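Local atomic coordinates of chromosome partition protein Smc (Pyrococcus yayanosii, PDB entry 5XEI), a protein that probably drives chromosome condensation and partitioning as a DNA-binding, ATP-hydrolysing SMC homodimer, represented here by its ABC-type ATPase head and part of the adjoining coiled coil. Residues A[371-376]-A[389-394]; A[91-96]-A[128-133]; A[77-82]-A[103-108]; A[143-148]-A[447-452]. All blocks are in the same frame, centred on the assembly; numbering follows the deposited sequence.

Interaction 1: A[371-376]-A[389-394]; sequences AIAKNF and ARLILE
Leu391 and Phe376 carry the packing of a helix on a strand in the head domain. The last turns of the long helix 321-383, which comes in from the coiled coil, lie against the outermost strand, 388-393, of a small three-stranded antiparallel sheet. The two segments run nearly antiparallel, at 158°, with axes 7.7 Å apart, the chain turning back between them through a short connection. The contact is apolar, and the fit depends on how two side chains are turned. Leu391 has CG beside its backbone N (chi1 -81°), which places CD1 against the helix backbone, 3.6 Å from Ala373 CA, at an alanine whose side chain is only a methyl. The same Leu391 methyl also reaches the branch methyl of Ile372, with CG2 3.9 Å from Leu391 CD1. One turn further on, Phe376 holds CG anti to its backbone N (chi1 179°), which swings the ring against the strand. The ring meets the strand obliquely: Phe376 CD2 lies 4.1 Å from Leu391 CG. An alanine in place of Phe376 would probably open a gap between helix and strand, taking the aromatic partner from the Ala389 methyl and from one flank of Leu391. Beyond the pair, helix 424-440 covers Ile372, Phe376 and Leu391 through Ala436, Ala432 and Phe433, and the hydroxyl of Ser377 is hydrogen-bonded to the carbonyls of both Ala373 and Ala389. On the outer part of the ring, Phe376 CE2 comes 3.7 Å from Ala389 CB.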
loop_
_atom_site.group_PDB
_atom_site.type_symbol
_atom_site.label_atom_id
_atom_site.label_comp_id
_atom_site.label_asym_id
_atom_site.label_seq_id
_atom_site.Cartn_x
_atom_site.Cartn_y
_atom_site.Cartn_z
ATOM N N ALA A 371 15.660 21.727 1.357
ATOM C CA ALA A 371 15.368 22.849 0.472
ATOM C C ALA A 371 14.447 23.843 1.171
ATOM O O ALA A 371 14.734 25.049 1.250
ATOM C CB ALA A 371 14.737 22.352 -0.835
ATOM N N ILE A 372 13.353 23.340 1.737
ATOM C CA ILE A 372 12.400 24.246 2.359
ATOM C C ILE A 372 13.044 24.980 3.531
ATOM O O ILE A 372 12.789 26.169 3.755
ATOM C CB ILE A 372 11.140 23.467 2.769
ATOM C CG1 ILE A 372 10.422 22.963 1.505
ATOM C CG2 ILE A 372 10.236 24.328 3.673
ATOM C CD1 ILE A 372 9.283 21.998 1.784
ATOM N N ALA A 373 13.918 24.307 4.271
ATOM C CA ALA A 373 14.525 24.967 5.421
ATOM C C ALA A 373 15.491 26.066 4.988
ATOM O O ALA A 373 15.573 27.114 5.634
ATOM C CB ALA A 373 15.229 23.944 6.302
ATOM N N LYS A 374 16.245 25.848 3.915
ATOM C CA LYS A 374 17.049 26.940 3.376
ATOM C C LYS A 374 16.157 28.123 3.017
ATOM O O LYS A 374 16.369 29.252 3.493
ATOM C CB LYS A 374 17.840 26.452 2.160
ATOM C CG LYS A 374 18.629 27.505 1.374
ATOM C CD LYS A 374 19.280 26.805 0.163
ATOM C CE LYS A 374 19.607 27.738 -1.003
ATOM N NZ LYS A 374 19.852 26.943 -2.268
ATOM N N ASN A 375 15.126 27.860 2.204
ATOM C CA ASN A 375 14.162 28.890 1.841
ATOM C C ASN A 375 13.622 29.595 3.066
ATOM O O ASN A 375 13.601 30.827 3.130
ATOM C CB ASN A 375 13.021 28.273 1.052
ATOM C CG ASN A 375 13.473 27.713 -0.278
ATOM O OD1 ASN A 375 14.608 27.952 -0.730
ATOM N ND2 ASN A 375 12.573 26.977 -0.931
ATOM N N PHE A 376 13.189 28.821 4.059
ATOM C CA PHE A 376 12.583 29.395 5.251
ATOM C C PHE A 376 13.505 30.407 5.907
ATOM O O PHE A 376 13.086 31.515 6.272
ATOM C CB PHE A 376 12.258 28.286 6.216
ATOM C CG PHE A 376 11.665 28.761 7.473
ATOM C CD1 PHE A 376 10.562 29.608 7.451
ATOM C CD2 PHE A 376 12.180 28.341 8.691
ATOM C CE1 PHE A 376 9.995 30.048 8.627
ATOM C CE2 PHE A 376 11.615 28.771 9.884
ATOM C CZ PHE A 376 10.515 29.628 9.853
ATOM N N ALA A 389 15.963 31.882 11.446
ATOM C CA ALA A 389 15.059 30.862 11.966
ATOM C C ALA A 389 15.385 29.528 11.308
ATOM O O ALA A 389 16.007 29.471 10.241
ATOM C CB ALA A 389 13.590 31.230 11.738
ATOM N N ARG A 390 14.930 28.453 11.959
ATOM C CA ARG A 390 15.358 27.100 11.644
ATOM C C ARG A 390 14.202 26.122 11.758
ATOM O O ARG A 390 13.479 26.126 12.759
ATOM C CB ARG A 390 16.476 26.654 12.582
ATOM C CG ARG A 390 17.623 27.619 12.667
ATOM C CD ARG A 390 18.930 27.047 12.124
ATOM N NE ARG A 390 19.171 25.651 12.498
ATOM C CZ ARG A 390 20.186 24.925 12.028
ATOM N NH1 ARG A 390 21.053 25.469 11.182
ATOM N NH2 ARG A 390 20.347 23.662 12.406
ATOM N N LEU A 391 14.046 25.283 10.732
ATOM C CA LEU A 391 13.251 24.067 10.827
ATOM C C LEU A 391 14.070 22.963 11.483
ATOM O O LEU A 391 15.255 22.807 11.203
ATOM C CB LEU A 391 12.804 23.621 9.439
ATOM C CG LEU A 391 11.594 24.334 8.854
ATOM C CD1 LEU A 391 11.587 24.136 7.359
ATOM C CD2 LEU A 391 10.323 23.772 9.476
ATOM N N ILE A 392 13.447 22.190 12.363
ATOM C CA ILE A 392 14.171 21.186 13.137
ATOM C C ILE A 392 13.464 19.847 12.994
ATOM O O ILE A 392 12.286 19.728 13.356
ATOM C CB ILE A 392 14.251 21.575 14.616
ATOM C CG1 ILE A 392 14.589 23.055 14.740
ATOM C CG2 ILE A 392 15.238 20.697 15.337
ATOM C CD1 ILE A 392 14.140 23.638 16.032
ATOM N N LEU A 393 14.183 18.842 12.492
ATOM C CA LEU A 393 13.676 17.474 12.492
ATOM C C LEU A 393 13.851 16.857 13.869
ATOM O O LEU A 393 14.922 16.959 14.475
ATOM C CB LEU A 393 14.392 16.620 11.458
ATOM C CG LEU A 393 13.559 16.210 10.247
ATOM C CD1 LEU A 393 14.391 15.352 9.336
ATOM C CD2 LEU A 393 12.326 15.451 10.679
ATOM N N GLU A 394 12.791 16.220 14.365
ATOM C CA GLU A 394 12.857 15.597 15.680
ATOM C C GLU A 394 13.614 14.278 15.628
ATOM O O GLU A 394 14.488 14.023 16.460
ATOM C CB GLU A 394 11.446 15.395 16.233
ATOM C CG GLU A 394 10.726 16.719 16.489
ATOM C CD GLU A 394 9.491 16.572 17.364
ATOM O OE1 GLU A 394 8.930 15.443 17.432
ATOM O OE2 GLU A 394 9.091 17.595 17.979
#

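Interaction 2: A[91-96]-A[128-133]; sequences RGFPID and DLLSAA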
loop_
_atom_site.group_PDB
_atom_site.type_symbol
_atom_site.label_atom_id
_atom_site.label_comp_id
_atom_site.label_asym_id
_atom_site.label_seq_id
_atom_site.Cartn_x
_atom_site.Cartn_y
_atom_site.Cartn_z
ATOM N N ARG A 91 -3.594 21.064 -17.042
ATOM C CA ARG A 91 -4.030 19.714 -16.665
ATOM C C ARG A 91 -3.572 19.298 -15.265
ATOM O O ARG A 91 -3.382 18.106 -14.999
ATOM C CB ARG A 91 -3.566 18.679 -17.691
ATOM C CG ARG A 91 -4.329 18.702 -18.995
ATOM C CD ARG A 91 -5.800 18.582 -18.751
ATOM N NE ARG A 91 -6.539 18.364 -19.990
ATOM C CZ ARG A 91 -6.847 19.333 -20.847
ATOM N NH1 ARG A 91 -7.540 19.060 -21.947
ATOM N NH2 ARG A 91 -6.444 20.574 -20.609
ATOM N N GLY A 92 -3.395 20.251 -14.344
ATOM C CA GLY A 92 -3.222 19.872 -12.948
ATOM C C GLY A 92 -4.375 19.031 -12.431
ATOM O O GLY A 92 -4.190 18.157 -11.577
ATOM N N PHE A 93 -5.576 19.290 -12.930
ATOM C CA PHE A 93 -6.705 18.428 -12.652
ATOM C C PHE A 93 -6.690 17.245 -13.613
ATOM O O PHE A 93 -6.608 17.449 -14.833
ATOM C CB PHE A 93 -8.010 19.188 -12.805
ATOM C CG PHE A 93 -8.304 20.134 -11.692
ATOM C CD1 PHE A 93 -8.771 19.665 -10.476
ATOM C CD2 PHE A 93 -8.162 21.500 -11.873
ATOM C CE1 PHE A 93 -9.069 20.545 -9.442
ATOM C CE2 PHE A 93 -8.455 22.389 -10.847
ATOM C CZ PHE A 93 -8.911 21.907 -9.628
ATOM N N PRO A 94 -6.757 16.001 -13.108
ATOM C CA PRO A 94 -6.940 14.848 -14.002
ATOM C C PRO A 94 -8.296 14.853 -14.686
ATOM O O PRO A 94 -9.132 13.979 -14.427
ATOM C CB PRO A 94 -6.794 13.646 -13.061
ATOM C CG PRO A 94 -7.077 14.186 -11.701
ATOM C CD PRO A 94 -6.503 15.575 -11.720
ATOM N N ILE A 95 -8.524 15.845 -15.545
ATOM C CA ILE A 95 -9.736 15.977 -16.345
ATOM C C ILE A 95 -9.308 16.520 -17.694
ATOM O O ILE A 95 -8.498 17.451 -17.762
ATOM C CB ILE A 95 -10.763 16.927 -15.701
ATOM C CG1 ILE A 95 -11.348 16.332 -14.430
ATOM C CG2 ILE A 95 -11.878 17.259 -16.686
ATOM C CD1 ILE A 95 -12.594 15.515 -14.688
ATOM N N ASP A 96 -9.849 15.955 -18.774
ATOM C CA ASP A 96 -9.454 16.399 -20.107
ATOM C C ASP A 96 -10.226 17.657 -20.518
ATOM O O ASP A 96 -10.864 17.737 -21.568
ATOM C CB ASP A 96 -9.621 15.277 -21.117
ATOM C CG ASP A 96 -8.606 15.370 -22.219
ATOM O OD1 ASP A 96 -9.013 15.544 -23.389
ATOM O OD2 ASP A 96 -7.394 15.323 -21.894
ATOM N N ASP A 128 -11.293 14.058 -3.778
ATOM C CA ASP A 128 -10.167 13.273 -4.266
ATOM C C ASP A 128 -9.513 13.942 -5.464
ATOM O O ASP A 128 -8.290 13.868 -5.624
ATOM C CB ASP A 128 -10.628 11.835 -4.577
ATOM C CG ASP A 128 -11.402 11.708 -5.898
ATOM O OD1 ASP A 128 -11.957 10.613 -6.146
ATOM O OD2 ASP A 128 -11.446 12.659 -6.713
ATOM N N LEU A 129 -10.311 14.619 -6.298
ATOM C CA LEU A 129 -9.778 15.352 -7.441
ATOM C C LEU A 129 -9.091 16.654 -7.000
ATOM O O LEU A 129 -8.016 17.010 -7.512
ATOM C CB LEU A 129 -10.911 15.609 -8.445
ATOM C CG LEU A 129 -10.778 16.694 -9.515
ATOM C CD1 LEU A 129 -9.700 16.277 -10.448
ATOM C CD2 LEU A 129 -12.038 16.896 -10.333
ATOM N N LEU A 130 -9.668 17.370 -6.033
ATOM C CA LEU A 130 -8.946 18.514 -5.496
ATOM C C LEU A 130 -7.613 18.095 -4.898
ATOM O O LEU A 130 -6.648 18.867 -4.954
ATOM C CB LEU A 130 -9.801 19.252 -4.472
ATOM C CG LEU A 130 -11.029 19.864 -5.145
ATOM C CD1 LEU A 130 -12.010 20.496 -4.168
ATOM C CD2 LEU A 130 -10.589 20.862 -6.178
ATOM N N SER A 131 -7.525 16.869 -4.357
ATOM C CA SER A 131 -6.242 16.376 -3.853
ATOM C C SER A 131 -5.289 16.065 -4.987
ATOM O O SER A 131 -4.116 16.446 -4.941
ATOM C CB SER A 131 -6.427 15.134 -2.993
ATOM O OG SER A 131 -6.417 15.464 -1.617
ATOM N N ALA A 132 -5.772 15.348 -6.002
ATOM C CA ALA A 132 -4.946 15.065 -7.169
ATOM C C ALA A 132 -4.354 16.338 -7.762
ATOM O O ALA A 132 -3.218 16.326 -8.244
ATOM C CB ALA A 132 -5.763 14.315 -8.220
ATOM N N ALA A 133 -5.084 17.444 -7.728
ATOM C CA ALA A 133 -4.528 18.713 -8.185
ATOM C C ALA A 133 -3.752 19.431 -7.087
ATOM O O ALA A 133 -3.406 20.614 -7.240
ATOM C CB ALA A 133 -5.645 19.615 -8.721
#
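Phe93 and Ala133 bring an irregular loop up to the end of a helix, their CA atoms 5.0 Å apart, where the loop bends through an inverse gamma turn centred on Pro94 and Ala133 is the first residue to leave helical geometry. Ile95 N closes that turn on Phe93 O. No hydrogen bond joins the two segments, and the closest polar approach is a CH...O contact from Ala133 CA to Gly92 O at 3.5 Å. The side chains show how one aromatic ring can use both its face and its edge. The Ala133 methyl sits over one face of Phe93, with CB 3.8 Å from the ring centroid and 23° off the normal, a CH-pi contact. At the rim, near the ring plane, Phe93 CD1 meets Leu129 CD1 at 3.5 Å and Phe93 CE1 meets Leu130 CD2 at 3.6 Å. Leu129 has CG anti to its backbone N (chi1 161°), which carries CD1 to the loop; there the methyl touches the proline ring as well, 3.5 Å from Pro94 CD. Pro94 CG also rests on the methyl of Ala132. The loop links strands 80-87 and 99-106, and the helix is 123-132. Phe93 also meets Phe86 and Val100 on those two strands, and Leu130 reaches Ile102, so the helix end and the loop meet beside the antiparallel sheet of the head.

Interaction 3: A[77-82]-A[103-108]; sequences AKYAEV and KRRVYP
Glu81 OE2 gathers two basic side chains, Arg105 and Lys103, into a salt-bridge network. Arg105 donates to it through NH1, modelled too short for the length to carry weight, and weakly through NE; Lys103 NZ stands 3.5 Å from Glu81 OE2. Glu81 is fully extended (chi1 and chi2 both 180°), whereas Arg105 bends at chi3. On another edge of the guanidinium, Arg105 NH2 donates an almost straight bond of 3.2 Å to Tyr107 OH, nearly in the guanidinium plane. Three neighbours probably limit the group's rotation: carboxylate and hydroxyl at its edges, the Tyr79 ring over one face. A methionine in place of Arg105 would probably leave Glu81 with one basic partner fewer and Tyr107 OH without this donor. These groups lie on one face of the antiparallel hairpin formed by strands 80-87 and 99-106, where Ala80-Val106 and Val82-Arg104 are hydrogen-bonded pairs and Glu81-Arg105 is the non-hydrogen-bonded pair between them. Arg105 CD makes a CH-pi contact, 3.9 Å from the Tyr79 ring centroid. On the other face Val82 and Val106 pack on Phe48 of helix 41-49, and Arg104 NH1 bonds to the carbonyls of Phe48 and Gly52; Ala80 CB touches Val106 CG1 at 3.6 Å.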
loop_
_atom_site.group_PDB
_atom_site.type_symbol
_atom_site.label_atom_id
_atom_site.label_comp_id
_atom_site.label_asym_id
_atom_site.label_seq_id
_atom_site.Cartn_x
_atom_site.Cartn_y
_atom_site.Cartn_z
ATOM N N ALA A 77 -32.824 33.910 1.080
ATOM C CA ALA A 77 -32.559 33.036 -0.047
ATOM C C ALA A 77 -33.142 31.658 0.202
ATOM O O ALA A 77 -33.332 31.232 1.346
ATOM C CB ALA A 77 -31.058 32.920 -0.295
ATOM N N LYS A 78 -33.415 30.946 -0.891
ATOM C CA LYS A 78 -33.878 29.572 -0.750
ATOM C C LYS A 78 -32.735 28.598 -0.527
ATOM O O LYS A 78 -32.994 27.447 -0.159
ATOM C CB LYS A 78 -34.689 29.119 -1.979
ATOM C CG LYS A 78 -35.734 30.106 -2.523
ATOM C CD LYS A 78 -36.869 30.386 -1.542
ATOM C CE LYS A 78 -37.717 31.593 -2.010
ATOM N NZ LYS A 78 -38.472 32.292 -0.899
ATOM N N TYR A 79 -31.495 29.028 -0.752
ATOM C CA TYR A 79 -30.294 28.211 -0.580
ATOM C C TYR A 79 -29.068 29.088 -0.806
ATOM O O TYR A 79 -29.165 30.231 -1.264
ATOM C CB TYR A 79 -30.274 27.017 -1.523
ATOM C CG TYR A 79 -30.473 27.388 -2.971
ATOM C CD1 TYR A 79 -29.390 27.676 -3.788
ATOM C CD2 TYR A 79 -31.748 27.470 -3.522
ATOM C CE1 TYR A 79 -29.570 28.008 -5.124
ATOM C CE2 TYR A 79 -31.933 27.812 -4.847
ATOM C CZ TYR A 79 -30.845 28.076 -5.643
ATOM O OH TYR A 79 -31.030 28.415 -6.966
ATOM N N ALA A 80 -27.912 28.552 -0.446
ATOM C CA ALA A 80 -26.638 29.205 -0.682
ATOM C C ALA A 80 -25.892 28.431 -1.756
ATOM O O ALA A 80 -25.899 27.197 -1.762
ATOM C CB ALA A 80 -25.812 29.285 0.601
ATOM N N GLU A 81 -25.261 29.155 -2.670
ATOM C CA GLU A 81 -24.644 28.520 -3.823
ATOM C C GLU A 81 -23.344 29.219 -4.199
ATOM O O GLU A 81 -23.295 30.445 -4.324
ATOM C CB GLU A 81 -25.613 28.521 -5.005
ATOM C CG GLU A 81 -25.046 27.872 -6.245
ATOM C CD GLU A 81 -26.037 27.880 -7.400
ATOM O OE1 GLU A 81 -26.383 29.001 -7.877
ATOM O OE2 GLU A 81 -26.472 26.763 -7.804
ATOM N N VAL A 82 -22.292 28.436 -4.379
ATOM C CA VAL A 82 -20.998 28.956 -4.791
ATOM C C VAL A 82 -20.512 28.125 -5.963
ATOM O O VAL A 82 -20.587 26.890 -5.934
ATOM C CB VAL A 82 -19.961 28.921 -3.655
ATOM C CG1 VAL A 82 -18.676 29.508 -4.142
ATOM C CG2 VAL A 82 -20.463 29.669 -2.452
ATOM N N LYS A 103 -19.401 23.525 -8.488
ATOM C CA LYS A 103 -20.484 24.250 -7.852
ATOM C C LYS A 103 -20.987 23.435 -6.668
ATOM O O LYS A 103 -21.118 22.209 -6.756
ATOM C CB LYS A 103 -21.628 24.536 -8.837
ATOM C CG LYS A 103 -22.860 25.159 -8.161
ATOM C CD LYS A 103 -24.062 25.346 -9.107
ATOM C CE LYS A 103 -23.915 26.596 -9.973
ATOM N NZ LYS A 103 -25.012 26.706 -10.978
ATOM N N ARG A 104 -21.221 24.113 -5.547
ATOM C CA ARG A 104 -21.779 23.498 -4.354
ATOM C C ARG A 104 -22.960 24.321 -3.867
ATOM O O ARG A 104 -22.955 25.557 -3.958
ATOM C CB ARG A 104 -20.756 23.383 -3.241
ATOM C CG ARG A 104 -21.333 22.846 -1.943
ATOM C CD ARG A 104 -20.289 22.832 -0.859
ATOM N NE ARG A 104 -20.793 22.242 0.370
ATOM C CZ ARG A 104 -20.170 22.294 1.543
ATOM N NH1 ARG A 104 -19.008 22.929 1.666
ATOM N NH2 ARG A 104 -20.714 21.709 2.603
ATOM N N ARG A 105 -23.973 23.634 -3.351
ATOM C CA ARG A 105 -25.186 24.303 -2.923
ATOM C C ARG A 105 -25.687 23.656 -1.651
ATOM O O ARG A 105 -25.708 22.428 -1.538
ATOM C CB ARG A 105 -26.251 24.234 -4.009
ATOM C CG ARG A 105 -27.600 24.746 -3.585
ATOM C CD ARG A 105 -28.609 24.450 -4.665
ATOM N NE ARG A 105 -28.316 25.192 -5.877
ATOM C CZ ARG A 105 -29.006 25.063 -7.000
ATOM N NH1 ARG A 105 -28.681 25.788 -8.061
ATOM N NH2 ARG A 105 -30.016 24.201 -7.062
ATOM N N VAL A 106 -26.095 24.476 -0.694
ATOM C CA VAL A 106 -26.558 23.990 0.597
ATOM C C VAL A 106 -27.969 24.510 0.827
ATOM O O VAL A 106 -28.251 25.688 0.583
ATOM C CB VAL A 106 -25.600 24.414 1.727
ATOM C CG1 VAL A 106 -25.347 25.909 1.659
ATOM C CG2 VAL A 106 -26.125 23.995 3.091
ATOM N N TYR A 107 -28.844 23.640 1.252
ATOM C CA TYR A 107 -30.239 23.959 1.512
ATOM C C TYR A 107 -30.460 24.200 3.000
ATOM O O TYR A 107 -29.626 23.839 3.838
ATOM C CB TYR A 107 -31.151 22.822 1.007
ATOM C CG TYR A 107 -31.163 22.706 -0.506
ATOM C CD1 TYR A 107 -31.925 23.568 -1.273
ATOM C CD2 TYR A 107 -30.380 21.767 -1.164
ATOM C CE1 TYR A 107 -31.932 23.495 -2.642
ATOM C CE2 TYR A 107 -30.379 21.689 -2.546
ATOM C CZ TYR A 107 -31.169 22.557 -3.274
ATOM O OH TYR A 107 -31.190 22.513 -4.650
ATOM N N PRO A 108 -31.564 24.855 3.361
ATOM C CA PRO A 108 -31.794 25.185 4.778
ATOM C C PRO A 108 -31.900 23.987 5.700
ATOM O O PRO A 108 -31.631 24.123 6.899
ATOM C CB PRO A 108 -33.105 25.966 4.732
ATOM C CG PRO A 108 -33.101 26.602 3.381
ATOM C CD PRO A 108 -32.418 25.652 2.455
#

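Interaction 4: A[143-148]-A[447-452]; sequences VLQGDI and LFDEID
Gln145 reaches across to Asp449, its NE2 donating a weak but straight hydrogen bond of 3.3 Å to Asp449 OD1. In the ABC-type ATPase fold this is the meeting of the Q-loop with the Walker B strand and its acidic end. The amide and carboxylate planes stand 65° apart. Asp449 has CG anti to its backbone N (chi1 -174°), which carries OD1 to Gln145 NE2. Glu450 bends at chi2, and its carboxylate is modelled across Gln145, too close to its neighbours for the detail to be relied on. Behind these polar ends the backbones pair as parallel strands: Val143 N donates to Leu447 O at 2.8 Å, and Asp449 N to Val143 O at 3.2 Å. Val143 CG2 meets the edge of the Phe448 ring, while its other methyl, CG1, lies 4.1 Å from Ile451 CG2, which also receives Ile148 CD1. Within the Q-loop segment, a type II turn runs from Leu144 to Asp147, with Gly146 at the N-cap of helix 147-152, and Asp147 OD2 accepts Leu144 N at 2.9 Å on its anti side but tilted 33° out of the carboxylate plane. Asp449 and Gln145 both touch Ser40 of the predicted ATP-binding loop, consistent with a place at the nucleotide site. The short strand 142-143 borders 445-449 at the rim of the mixed sheet, with 475-480 on the far side of 445-449, and helix 424-440 covers Val143 and Phe448 through Ile434 and Leu431.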
loop_
_atom_site.group_PDB
_atom_site.type_symbol
_atom_site.label_atom_id
_atom_site.label_comp_id
_atom_site.label_asym_id
_atom_site.label_seq_id
_atom_site.Cartn_x
_atom_site.Cartn_y
_atom_site.Cartn_z
ATOM N N VAL A 143 -5.339 30.747 4.243
ATOM C CA VAL A 143 -5.092 31.398 5.525
ATOM C C VAL A 143 -6.252 32.320 5.873
ATOM O O VAL A 143 -6.255 33.503 5.515
ATOM C CB VAL A 143 -3.769 32.174 5.507
ATOM C CG1 VAL A 143 -3.295 32.404 6.910
ATOM C CG2 VAL A 143 -2.752 31.421 4.737
ATOM N N LEU A 144 -7.231 31.778 6.588
ATOM C CA LEU A 144 -8.407 32.486 7.066
ATOM C C LEU A 144 -8.181 32.984 8.494
ATOM O O LEU A 144 -7.165 32.701 9.123
ATOM C CB LEU A 144 -9.625 31.564 7.004
ATOM C CG LEU A 144 -10.323 31.449 5.656
ATOM C CD1 LEU A 144 -10.789 32.821 5.191
ATOM C CD2 LEU A 144 -9.419 30.838 4.626
ATOM N N GLN A 145 -9.152 33.729 9.015
ATOM C CA GLN A 145 -8.991 34.289 10.355
ATOM C C GLN A 145 -8.820 33.166 11.383
ATOM O O GLN A 145 -9.520 32.150 11.341
ATOM C CB GLN A 145 -10.182 35.206 10.697
ATOM C CG GLN A 145 -10.767 35.953 9.457
ATOM C CD GLN A 145 -11.751 37.118 9.761
ATOM O OE1 GLN A 145 -12.237 37.280 10.881
ATOM N NE2 GLN A 145 -12.003 37.950 8.750
ATOM N N GLY A 146 -7.847 33.333 12.281
ATOM C CA GLY A 146 -7.522 32.320 13.267
ATOM C C GLY A 146 -6.641 31.177 12.788
ATOM O O GLY A 146 -6.202 30.364 13.615
ATOM N N ASP A 147 -6.366 31.070 11.485
ATOM C CA ASP A 147 -5.496 29.993 11.018
ATOM C C ASP A 147 -4.069 30.162 11.540
ATOM O O ASP A 147 -3.423 29.170 11.905
ATOM C CB ASP A 147 -5.502 29.916 9.489
ATOM C CG ASP A 147 -6.562 28.966 8.954
ATOM O OD1 ASP A 147 -6.385 27.734 9.113
ATOM O OD2 ASP A 147 -7.556 29.440 8.348
ATOM N N ILE A 148 -3.558 31.402 11.585
ATOM C CA ILE A 148 -2.207 31.629 12.108
ATOM C C ILE A 148 -2.107 31.145 13.546
ATOM O O ILE A 148 -1.130 30.495 13.933
ATOM C CB ILE A 148 -1.814 33.113 12.005
ATOM C CG1 ILE A 148 -1.795 33.576 10.555
ATOM C CG2 ILE A 148 -0.457 33.345 12.660
ATOM C CD1 ILE A 148 -1.416 35.022 10.410
ATOM N N LEU A 447 -4.710 32.095 -0.433
ATOM C CA LEU A 447 -5.747 33.000 0.041
ATOM C C LEU A 447 -5.335 33.570 1.384
ATOM O O LEU A 447 -5.217 32.831 2.365
ATOM C CB LEU A 447 -7.086 32.293 0.173
ATOM C CG LEU A 447 -8.203 33.149 0.778
ATOM C CD1 LEU A 447 -8.499 34.308 -0.146
ATOM C CD2 LEU A 447 -9.466 32.289 1.024
ATOM N N PHE A 448 -5.145 34.882 1.430
ATOM C CA PHE A 448 -4.759 35.595 2.642
ATOM C C PHE A 448 -5.876 36.574 2.978
ATOM O O PHE A 448 -5.989 37.640 2.368
ATOM C CB PHE A 448 -3.438 36.344 2.467
ATOM C CG PHE A 448 -2.249 35.458 2.264
ATOM C CD1 PHE A 448 -2.279 34.112 2.610
ATOM C CD2 PHE A 448 -1.081 35.977 1.702
ATOM C CE1 PHE A 448 -1.148 33.295 2.395
ATOM C CE2 PHE A 448 0.039 35.169 1.484
ATOM C CZ PHE A 448 -0.000 33.827 1.825
ATOM N N ASP A 449 -6.692 36.227 3.943
ATOM C CA ASP A 449 -7.593 37.189 4.529
ATOM C C ASP A 449 -6.838 37.731 5.731
ATOM O O ASP A 449 -6.018 37.002 6.278
ATOM C CB ASP A 449 -8.878 36.486 4.938
ATOM C CG ASP A 449 -9.913 37.446 5.428
ATOM O OD1 ASP A 449 -11.032 36.980 5.704
ATOM O OD2 ASP A 449 -9.627 38.675 5.473
ATOM N N GLU A 450 -7.150 38.961 6.187
ATOM C CA GLU A 450 -6.374 39.693 7.210
ATOM C C GLU A 450 -4.851 39.482 7.080
ATOM O O GLU A 450 -4.261 39.909 6.084
ATOM C CB GLU A 450 -6.798 39.349 8.658
ATOM C CG GLU A 450 -6.570 37.911 9.036
ATOM C CD GLU A 450 -7.639 36.985 8.497
ATOM O OE1 GLU A 450 -8.699 37.418 7.999
ATOM O OE2 GLU A 450 -7.307 35.792 8.351
ATOM N N ILE A 451 -4.213 38.868 8.098
ATOM C CA ILE A 451 -2.782 38.574 8.301
ATOM C C ILE A 451 -1.934 39.840 8.360
ATOM O O ILE A 451 -0.813 39.818 8.880
ATOM C CB ILE A 451 -2.178 37.586 7.274
ATOM C CG1 ILE A 451 -1.725 38.280 5.996
ATOM C CG2 ILE A 451 -3.131 36.466 6.961
ATOM C CD1 ILE A 451 -1.102 37.318 4.995
ATOM N N ASP A 452 -2.435 40.950 7.832
ATOM C CA ASP A 452 -1.784 42.227 8.072
ATOM C C ASP A 452 -2.337 42.936 9.301
ATOM O O ASP A 452 -1.816 43.990 9.687
ATOM C CB ASP A 452 -1.906 43.125 6.841
ATOM C CG ASP A 452 -3.263 43.017 6.168
ATOM O OD1 ASP A 452 -4.290 42.871 6.879
ATOM O OD2 ASP A 452 -3.290 43.093 4.914
#

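From the N terminus, interaction 3 opens first, at 77-82, and closes at 103-108 as a hairpin of the antiparallel sheet. Interaction 2 starts inside that hairpin, at 91-96, and closes later, at 128-133, so the two cross and tie helix 123-132 to the hairpin's connecting loop. The chain then opens interaction 4 at 143-148, leaves through the coiled coil and returns along helix 321-383. Interaction 1 forms the tight helix-to-strand return, nested within the long loop that interaction 4 closes at 447-452. Interaction 4 therefore joins the N-terminal and C-terminal parts of the head; its centre lies about 22 Å from that of interaction 1.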